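Local coordinates for protein restriction endonuclease (Mycobacterium sp., PDB 4F0Q) that cleaves DNA as a tetrameric restriction endonuclease that depends on cytosine methylation, at residues G76-R81 against L232-T237; D207-S212 against L254-I259; P20-V25 against G218-W223. One frame throughout, in Å; residues are numbered along the deposited sequence.

Contact 1. Residues G76-R81 against L232-T237; sequences GPDRSR and LAAGET
Arg81, on the returning strand of a small hairpin, sends its side chain across to residues 232-237 and closes on a backbone carbonyl. CB leaves toward the opposite segment with CG in the crowded position between the backbone N and the carbonyl carbon (chi1 69°), and the chain then runs extended from CG to NE. CD passes the methyl of Ala234, 4.0 Å from its CB. At the tip, NH1 donates to Leu232 O (2.9 Å), which lies at the guanidinium edge, with the bond in the plane of the carbonyl. Arg81 NH2 adds a weak second bond to Leu232 O at 3.1 Å, so one oxygen is held by two N-H groups. Thr237 meets this tip with its own: CG2 sits over one face of the guanidinium, 3.8 Å from Arg81 NH2. Arg81 NE donates to Arg227 O at the end of helix 222-227. Asp78 makes the second link. Its OD2 accepts from Ala234 N (3.1 Å, N-H...O 157°) from above the carboxylate plane, while CG lies 3.5 Å from Ala233 CB. The same OD2 forms a very short salt bridge with Arg79 NH1 (2.4 Å), a charge that Glu148 shares, and OD1 takes a weak bond from Arg79 N. Thr237 OG1 donates to Ala234 O from above the carbonyl plane, across the short 3-10 turn. The arrangement is that of a beta-hairpin, strands 74-75 and 80-81, whose turn and arginine bind the loop leaving helix 222-227 within the AspBHI-like N-terminal region.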
loop_
_atom_site.group_PDB
_atom_site.type_symbol
_atom_site.label_atom_id
_atom_site.label_comp_id
_atom_site.label_asym_id
_atom_site.label_seq_id
_atom_site.Cartn_x
_atom_site.Cartn_y
_atom_site.Cartn_z
ATOM N N GLY A 76 -29.979 38.101 -1.893
ATOM C CA GLY A 76 -29.629 38.580 -0.570
ATOM C C GLY A 76 -29.144 40.014 -0.592
ATOM O O GLY A 76 -29.005 40.607 -1.663
ATOM N N PRO A 77 -28.886 40.583 0.595
ATOM C CA PRO A 77 -28.377 41.952 0.721
ATOM C C PRO A 77 -27.003 42.074 0.081
ATOM O O PRO A 77 -26.736 43.030 -0.646
ATOM C CB PRO A 77 -28.258 42.144 2.239
ATOM C CG PRO A 77 -29.146 41.104 2.837
ATOM C CD PRO A 77 -29.072 39.940 1.906
ATOM N N ASP A 78 -26.143 41.099 0.355
ATOM C CA ASP A 78 -24.788 41.087 -0.180
ATOM C C ASP A 78 -24.773 40.696 -1.653
ATOM O O ASP A 78 -24.191 41.394 -2.483
ATOM C CB ASP A 78 -23.900 40.143 0.637
ATOM C CG ASP A 78 -24.516 38.768 0.818
ATOM O OD1 ASP A 78 -25.754 38.646 0.696
ATOM O OD2 ASP A 78 -23.763 37.807 1.085
ATOM N N ARG A 79 -25.421 39.578 -1.967
ATOM C CA ARG A 79 -25.481 39.075 -3.332
ATOM C C ARG A 79 -26.534 37.982 -3.461
ATOM O O ARG A 79 -27.082 37.513 -2.462
ATOM C CB ARG A 79 -24.116 38.537 -3.768
ATOM C CG ARG A 79 -23.520 37.497 -2.833
ATOM C CD ARG A 79 -22.149 37.935 -2.345
ATOM N NE ARG A 79 -21.298 36.803 -1.985
ATOM C CZ ARG A 79 -21.056 36.410 -0.740
ATOM N NH1 ARG A 79 -21.599 37.057 0.282
ATOM N NH2 ARG A 79 -20.266 35.367 -0.515
ATOM N N SER A 80 -26.812 37.583 -4.696
ATOM C CA SER A 80 -27.770 36.518 -4.959
ATOM C C SER A 80 -27.130 35.163 -4.678
ATOM O O SER A 80 -25.915 35.006 -4.807
ATOM C CB SER A 80 -28.254 36.590 -6.408
ATOM O OG SER A 80 -29.291 35.654 -6.645
ATOM N N ARG A 81 -27.944 34.186 -4.292
ATOM C CA ARG A 81 -27.421 32.873 -3.926
ATOM C C ARG A 81 -28.447 31.752 -4.090
ATOM O O ARG A 81 -29.647 31.958 -3.912
ATOM C CB ARG A 81 -26.913 32.888 -2.482
ATOM C CG ARG A 81 -28.017 33.028 -1.444
ATOM C CD ARG A 81 -27.484 32.898 -0.029
ATOM N NE ARG A 81 -28.554 32.971 0.961
ATOM C CZ ARG A 81 -29.018 34.104 1.477
ATOM N NH1 ARG A 81 -28.505 35.267 1.097
ATOM N NH2 ARG A 81 -29.995 34.077 2.373
ATOM N N LEU A 232 -31.142 37.893 5.100
ATOM C CA LEU A 232 -29.836 37.504 5.618
ATOM C C LEU A 232 -28.798 37.381 4.509
ATOM O O LEU A 232 -29.068 36.808 3.454
ATOM C CB LEU A 232 -29.937 36.174 6.368
ATOM C CG LEU A 232 -30.936 36.105 7.524
ATOM C CD1 LEU A 232 -30.944 34.713 8.131
ATOM C CD2 LEU A 232 -30.612 37.150 8.577
ATOM N N ALA A 233 -27.610 37.922 4.757
ATOM C CA ALA A 233 -26.489 37.749 3.843
ATOM C C ALA A 233 -26.023 36.301 3.910
ATOM O O ALA A 233 -26.345 35.587 4.857
ATOM C CB ALA A 233 -25.356 38.693 4.209
ATOM N N ALA A 234 -25.266 35.870 2.906
ATOM C CA ALA A 234 -24.793 34.489 2.837
ATOM C C ALA A 234 -23.928 34.120 4.040
ATOM O O ALA A 234 -23.939 32.977 4.494
ATOM C CB ALA A 234 -24.034 34.252 1.543
ATOM N N GLY A 235 -23.186 35.096 4.552
ATOM C CA GLY A 235 -22.331 34.879 5.705
ATOM C C GLY A 235 -23.096 34.883 7.014
ATOM O O GLY A 235 -22.537 34.590 8.070
ATOM N N GLU A 236 -24.382 35.217 6.943
ATOM C CA GLU A 236 -25.235 35.242 8.124
ATOM C C GLU A 236 -26.128 34.007 8.178
ATOM O O GLU A 236 -27.075 33.949 8.963
ATOM C CB GLU A 236 -26.101 36.503 8.127
ATOM C CG GLU A 236 -25.318 37.804 8.083
ATOM C CD GLU A 236 -26.220 39.021 7.989
ATOM O OE1 GLU A 236 -25.698 40.155 8.023
ATOM O OE2 GLU A 236 -27.450 38.843 7.880
ATOM N N THR A 237 -25.821 33.021 7.339
ATOM C CA THR A 237 -26.652 31.829 7.218
ATOM C C THR A 237 -25.989 30.587 7.804
ATOM O O THR A 237 -26.416 29.466 7.534
ATOM C CB THR A 237 -27.003 31.541 5.745
ATOM O OG1 THR A 237 -25.800 31.284 5.008
ATOM C CG2 THR A 237 -27.725 32.724 5.128
HETATM O O HOH W 1 -21.679 36.821 2.698
#

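Contact 2. Residues D207-S212 against L254-I259; sequences DLAVVS and LAIPGI
Val211 has CG1 anti to its carbonyl carbon (chi1 -66°), and Ile259 has CG1 between N and C (chi1 60°) with CD1 stretched out beyond it, so that Val211 CG1 comes to Ile259 CD1. The setting is the outgoing end of strand 200-210, a member of the large mixed sheet of the AspBHI-like N-terminal region, assigned to the PUA clan, where the chain from helix 243-251 returns alongside. Val211 CG1 and Ile259 CD1 are 4.3 Å apart, an ordinary apolar contact. Three residues earlier, Ile256 CG2 touches the methyl of Ala209 at 4.2 Å, two residues back along the strand. Trp248 of helix 243-251 covers both isoleucines, and Ile183 of strand 175-193 packs against Val211 and Ile259, so the apolar patch is buried. Arg313 of the second subunit packs on Ile256 and Pro257, placing this turn next to a subunit interface of the tetramer. The polar tie is made by backbone alone. Ile259 O is approached by the CA-H of Val211 (3.3 Å), and from the next residue Ser212 N gives it a nearly straight hydrogen bond in the carbonyl plane, 2.8 Å long with 164° at the hydrogen.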
loop_
_atom_site.group_PDB
_atom_site.type_symbol
_atom_site.label_atom_id
_atom_site.label_comp_id
_atom_site.label_asym_id
_atom_site.label_seq_id
_atom_site.Cartn_x
_atom_site.Cartn_y
_atom_site.Cartn_z
ATOM N N ASP A 207 -18.659 12.521 -7.304
ATOM C CA ASP A 207 -18.270 12.036 -5.988
ATOM C C ASP A 207 -18.711 13.050 -4.944
ATOM O O ASP A 207 -18.200 14.175 -4.901
ATOM C CB ASP A 207 -16.756 11.842 -5.901
ATOM C CG ASP A 207 -16.276 10.633 -6.674
ATOM O OD1 ASP A 207 -17.024 9.635 -6.747
ATOM O OD2 ASP A 207 -15.147 10.679 -7.205
ATOM N N LEU A 208 -19.667 12.645 -4.112
ATOM C CA LEU A 208 -20.219 13.514 -3.082
ATOM C C LEU A 208 -19.760 13.086 -1.695
ATOM O O LEU A 208 -19.707 11.894 -1.383
ATOM C CB LEU A 208 -21.749 13.511 -3.141
ATOM C CG LEU A 208 -22.399 13.924 -4.462
ATOM C CD1 LEU A 208 -23.912 13.839 -4.356
ATOM C CD2 LEU A 208 -21.965 15.324 -4.863
ATOM N N ALA A 209 -19.434 14.070 -0.865
ATOM C CA ALA A 209 -18.995 13.815 0.499
ATOM C C ALA A 209 -20.050 14.269 1.500
ATOM O O ALA A 209 -20.233 15.467 1.720
ATOM C CB ALA A 209 -17.673 14.518 0.767
ATOM N N VAL A 210 -20.748 13.309 2.096
ATOM C CA VAL A 210 -21.741 13.612 3.119
ATOM C C VAL A 210 -21.043 14.071 4.394
ATOM O O VAL A 210 -20.259 13.329 4.981
ATOM C CB VAL A 210 -22.626 12.392 3.428
ATOM C CG1 VAL A 210 -23.624 12.724 4.525
ATOM C CG2 VAL A 210 -23.345 11.931 2.172
ATOM N N VAL A 211 -21.331 15.298 4.815
ATOM C CA VAL A 211 -20.643 15.897 5.956
ATOM C C VAL A 211 -21.108 15.341 7.299
ATOM O O VAL A 211 -22.289 15.048 7.492
ATOM C CB VAL A 211 -20.788 17.437 5.965
ATOM C CG1 VAL A 211 -20.057 18.045 4.781
ATOM C CG2 VAL A 211 -22.254 17.839 5.955
ATOM N N SER A 212 -20.163 15.196 8.223
ATOM C CA SER A 212 -20.472 14.770 9.581
ATOM C C SER A 212 -21.331 15.822 10.269
ATOM O O SER A 212 -21.109 17.021 10.103
ATOM C CB SER A 212 -19.184 14.540 10.374
ATOM O OG SER A 212 -19.468 14.168 11.711
ATOM N N LEU A 254 -9.261 21.488 1.722
ATOM C CA LEU A 254 -8.399 20.972 2.778
ATOM C C LEU A 254 -9.210 20.331 3.902
ATOM O O LEU A 254 -8.721 19.447 4.607
ATOM C CB LEU A 254 -7.513 22.086 3.343
ATOM C CG LEU A 254 -6.220 22.438 2.596
ATOM C CD1 LEU A 254 -6.489 22.975 1.195
ATOM C CD2 LEU A 254 -5.408 23.440 3.401
ATOM N N ALA A 255 -10.451 20.780 4.060
ATOM C CA ALA A 255 -11.315 20.288 5.127
ATOM C C ALA A 255 -11.996 18.975 4.756
ATOM O O ALA A 255 -12.297 18.158 5.625
ATOM C CB ALA A 255 -12.356 21.337 5.486
ATOM N N ILE A 256 -12.230 18.781 3.462
ATOM C CA ILE A 256 -12.948 17.609 2.955
ATOM C C ILE A 256 -12.438 16.231 3.431
ATOM O O ILE A 256 -13.245 15.375 3.793
ATOM C CB ILE A 256 -13.070 17.638 1.410
ATOM C CG1 ILE A 256 -13.687 18.963 0.954
ATOM C CG2 ILE A 256 -13.899 16.467 0.911
ATOM C CD1 ILE A 256 -13.901 19.056 -0.539
ATOM N N PRO A 257 -11.108 16.009 3.442
ATOM C CA PRO A 257 -10.650 14.687 3.895
ATOM C C PRO A 257 -10.909 14.392 5.375
ATOM O O PRO A 257 -10.589 13.293 5.826
ATOM C CB PRO A 257 -9.138 14.734 3.643
ATOM C CG PRO A 257 -8.958 15.764 2.596
ATOM C CD PRO A 257 -9.995 16.800 2.886
ATOM N N GLY A 258 -11.475 15.341 6.115
ATOM C CA GLY A 258 -11.689 15.150 7.538
ATOM C C GLY A 258 -13.080 15.488 8.039
ATOM O O GLY A 258 -13.322 15.488 9.245
ATOM N N ILE A 259 -14.001 15.767 7.121
ATOM C CA ILE A 259 -15.355 16.159 7.507
ATOM C C ILE A 259 -16.428 15.197 7.004
ATOM O O ILE A 259 -17.621 15.471 7.131
ATOM C CB ILE A 259 -15.695 17.584 7.024
ATOM C CG1 ILE A 259 -15.603 17.668 5.500
ATOM C CG2 ILE A 259 -14.776 18.606 7.678
ATOM C CD1 ILE A 259 -15.840 19.057 4.953
#

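Contact 3. Residues P20-V25 against G218-W223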
loop_
_atom_site.group_PDB
_atom_site.type_symbol
_atom_site.label_atom_id
_atom_site.label_comp_id
_atom_site.label_asym_id
_atom_site.label_seq_id
_atom_site.Cartn_x
_atom_site.Cartn_y
_atom_site.Cartn_z
ATOM N N PRO A 20 -35.783 24.842 16.857
ATOM C CA PRO A 20 -34.972 23.907 16.070
ATOM C C PRO A 20 -35.778 22.697 15.608
ATOM O O PRO A 20 -36.532 22.126 16.396
ATOM C CB PRO A 20 -33.890 23.452 17.063
ATOM C CG PRO A 20 -33.958 24.417 18.209
ATOM C CD PRO A 20 -35.381 24.853 18.273
ATOM N N ARG A 21 -35.620 22.317 14.344
ATOM C CA ARG A 21 -36.235 21.094 13.836
ATOM C C ARG A 21 -35.187 20.179 13.201
ATOM O O ARG A 21 -34.876 20.282 12.013
ATOM C CB ARG A 21 -37.387 21.404 12.872
ATOM C CG ARG A 21 -37.071 22.417 11.787
ATOM C CD ARG A 21 -38.286 22.663 10.908
ATOM N NE ARG A 21 -37.913 23.160 9.588
ATOM C CZ ARG A 21 -37.684 24.437 9.305
ATOM N NH1 ARG A 21 -37.788 25.359 10.251
ATOM N NH2 ARG A 21 -37.350 24.791 8.072
ATOM N N LEU A 22 -34.645 19.281 14.016
ATOM C CA LEU A 22 -33.529 18.438 13.609
ATOM C C LEU A 22 -33.976 17.220 12.812
ATOM O O LEU A 22 -34.790 16.424 13.280
ATOM C CB LEU A 22 -32.743 17.978 14.838
ATOM C CG LEU A 22 -32.301 19.065 15.819
ATOM C CD1 LEU A 22 -31.545 18.450 16.986
ATOM C CD2 LEU A 22 -31.455 20.113 15.119
ATOM N N VAL A 23 -33.435 17.077 11.607
ATOM C CA VAL A 23 -33.647 15.868 10.821
ATOM C C VAL A 23 -32.367 15.037 10.830
ATOM O O VAL A 23 -31.280 15.551 10.574
ATOM C CB VAL A 23 -34.096 16.183 9.375
ATOM C CG1 VAL A 23 -33.136 17.152 8.706
ATOM C CG2 VAL A 23 -34.230 14.902 8.562
ATOM N N PHE A 24 -32.498 13.754 11.151
ATOM C CA PHE A 24 -31.335 12.885 11.275
ATOM C C PHE A 24 -31.160 11.991 10.056
ATOM O O PHE A 24 -32.109 11.744 9.314
ATOM C CB PHE A 24 -31.432 12.039 12.547
ATOM C CG PHE A 24 -31.471 12.849 13.809
ATOM C CD1 PHE A 24 -30.298 13.219 14.446
ATOM C CD2 PHE A 24 -32.680 13.246 14.356
ATOM C CE1 PHE A 24 -30.330 13.967 15.606
ATOM C CE2 PHE A 24 -32.718 13.994 15.517
ATOM C CZ PHE A 24 -31.542 14.355 16.143
ATOM N N VAL A 25 -29.937 11.514 9.849
ATOM C CA VAL A 25 -29.645 10.635 8.724
ATOM C C VAL A 25 -30.379 9.308 8.878
ATOM O O VAL A 25 -30.134 8.558 9.822
ATOM C CB VAL A 25 -28.135 10.371 8.587
ATOM C CG1 VAL A 25 -27.868 9.427 7.426
ATOM C CG2 VAL A 25 -27.384 11.679 8.400
ATOM N N GLY A 218 -27.225 14.545 11.935
ATOM C CA GLY A 218 -28.184 15.166 11.044
ATOM C C GLY A 218 -28.000 16.669 10.980
ATOM O O GLY A 218 -26.942 17.185 11.338
ATOM N N VAL A 219 -29.029 17.376 10.522
ATOM C CA VAL A 219 -28.950 18.828 10.389
ATOM C C VAL A 219 -30.184 19.539 10.938
ATOM O O VAL A 219 -31.248 18.939 11.101
ATOM C CB VAL A 219 -28.752 19.259 8.916
ATOM C CG1 VAL A 219 -27.410 18.772 8.384
ATOM C CG2 VAL A 219 -29.896 18.752 8.054
ATOM N N ASP A 220 -30.019 20.826 11.228
ATOM C CA ASP A 220 -31.127 21.685 11.614
ATOM C C ASP A 220 -31.612 22.389 10.356
ATOM O O ASP A 220 -30.824 23.013 9.647
ATOM C CB ASP A 220 -30.668 22.713 12.650
ATOM C CG ASP A 220 -31.825 23.400 13.356
ATOM O OD1 ASP A 220 -32.926 23.487 12.773
ATOM O OD2 ASP A 220 -31.630 23.859 14.501
ATOM N N PHE A 221 -32.908 22.290 10.075
ATOM C CA PHE A 221 -33.457 22.867 8.852
ATOM C C PHE A 221 -33.559 24.388 8.897
ATOM O O PHE A 221 -33.917 25.020 7.903
ATOM C CB PHE A 221 -34.811 22.246 8.508
ATOM C CG PHE A 221 -34.776 21.370 7.291
ATOM C CD1 PHE A 221 -34.758 21.927 6.022
ATOM C CD2 PHE A 221 -34.753 19.992 7.412
ATOM C CE1 PHE A 221 -34.719 21.124 4.898
ATOM C CE2 PHE A 221 -34.717 19.183 6.292
ATOM C CZ PHE A 221 -34.698 19.749 5.034
ATOM N N ARG A 222 -33.239 24.975 10.046
ATOM C CA ARG A 222 -33.180 26.426 10.165
ATOM C C ARG A 222 -31.987 26.972 9.381
ATOM O O ARG A 222 -31.936 28.157 9.053
ATOM C CB ARG A 222 -33.108 26.853 11.631
ATOM C CG ARG A 222 -34.372 26.546 12.417
ATOM C CD ARG A 222 -34.346 27.193 13.791
ATOM N NE ARG A 222 -33.268 26.672 14.625
ATOM C CZ ARG A 222 -33.034 27.064 15.872
ATOM N NH1 ARG A 222 -33.802 27.988 16.434
ATOM N NH2 ARG A 222 -32.030 26.536 16.558
ATOM N N TRP A 223 -31.033 26.092 9.094
ATOM C CA TRP A 223 -29.913 26.400 8.214
ATOM C C TRP A 223 -30.452 26.805 6.846
ATOM O O TRP A 223 -30.073 27.840 6.287
ATOM C CB TRP A 223 -29.021 25.162 8.082
ATOM C CG TRP A 223 -27.802 25.336 7.225
ATOM C CD1 TRP A 223 -27.217 26.511 6.849
ATOM C CD2 TRP A 223 -27.017 24.291 6.637
ATOM N NE1 TRP A 223 -26.115 26.261 6.064
ATOM C CE2 TRP A 223 -25.972 24.906 5.919
ATOM C CE3 TRP A 223 -27.096 22.896 6.649
ATOM C CZ2 TRP A 223 -25.015 24.174 5.221
ATOM C CZ3 TRP A 223 -26.145 22.171 5.954
ATOM C CH2 TRP A 223 -25.119 22.811 5.250
#
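Asp220 OD1 is gripped by two backbone N-H groups: Arg222 N at 3.1 Å, a capping bond at the start of helix 222-227, and, more weakly, Arg21 N across the contact. Its companion OD2 forms a salt bridge with Arg222 NE at 3.3 Å, so the carboxylate, with CG anti to the backbone N (chi1 -165°), is held at both oxygens and its negative charge is probably stabilised. Pro20 lies alongside Arg222, its CG over one face of the guanidinium; NH1 of that arginine binds Ala17 O. The two strands run antiparallel, their axes 4.7 Å apart. Val23 and Val219 form the hydrogen-bonded pair, Val23 N to Val219 O and Val219 N to Val23 O both measuring 2.9 Å and nearly in line with the C=O axes. Beyond it the chains come very close, Phe24 CA and Gly218 CA at 3.9 Å. On the face of the valines, Val23 CG1 touches Val219 CG2 and then the Phe221 ring at CD2 (3.5 Å), while Phe178 of strand 175-193 and Leu51 help to enclose them. On the other face, the Leu22 and Asp220 side chains cross obliquely, CD2 touching CB. Arg21, extended from CG to NE, crosses Phe221 at about a right angle, its NE 3.4 Å from Phe221 CB, and is held by Leu51 O and by a salt bridge to Asp225. A weak bond from Phe221 N to Arg21 O prolongs the ladder. The whole is a two-stranded antiparallel ribbon leading through a short turn into a helix capped by Asp220.

Along the chain the segments alternate: 20-25, 76-81, 207-212, 218-223, 232-237, 254-259, so each contact crosses the other two. Centres of contacts 1 and 3 are about 20 Å apart, those of 2 and 3 about 18 Å, and those of 1 and 2 about 24 Å. Helix 222-227 joins contacts 1 and 3, which touch where Thr237 O lies 3.1 Å from Trp223 CD1. Strand 200-210 of contact 2 is followed directly by strand 218-220 of contact 3; the nearest atoms of these contacts are about 5 Å apart, without touching. All three tie the N-terminal half together, separate from their own chain's magnesium site, while contact 2 meets the endonuclease region of a second subunit.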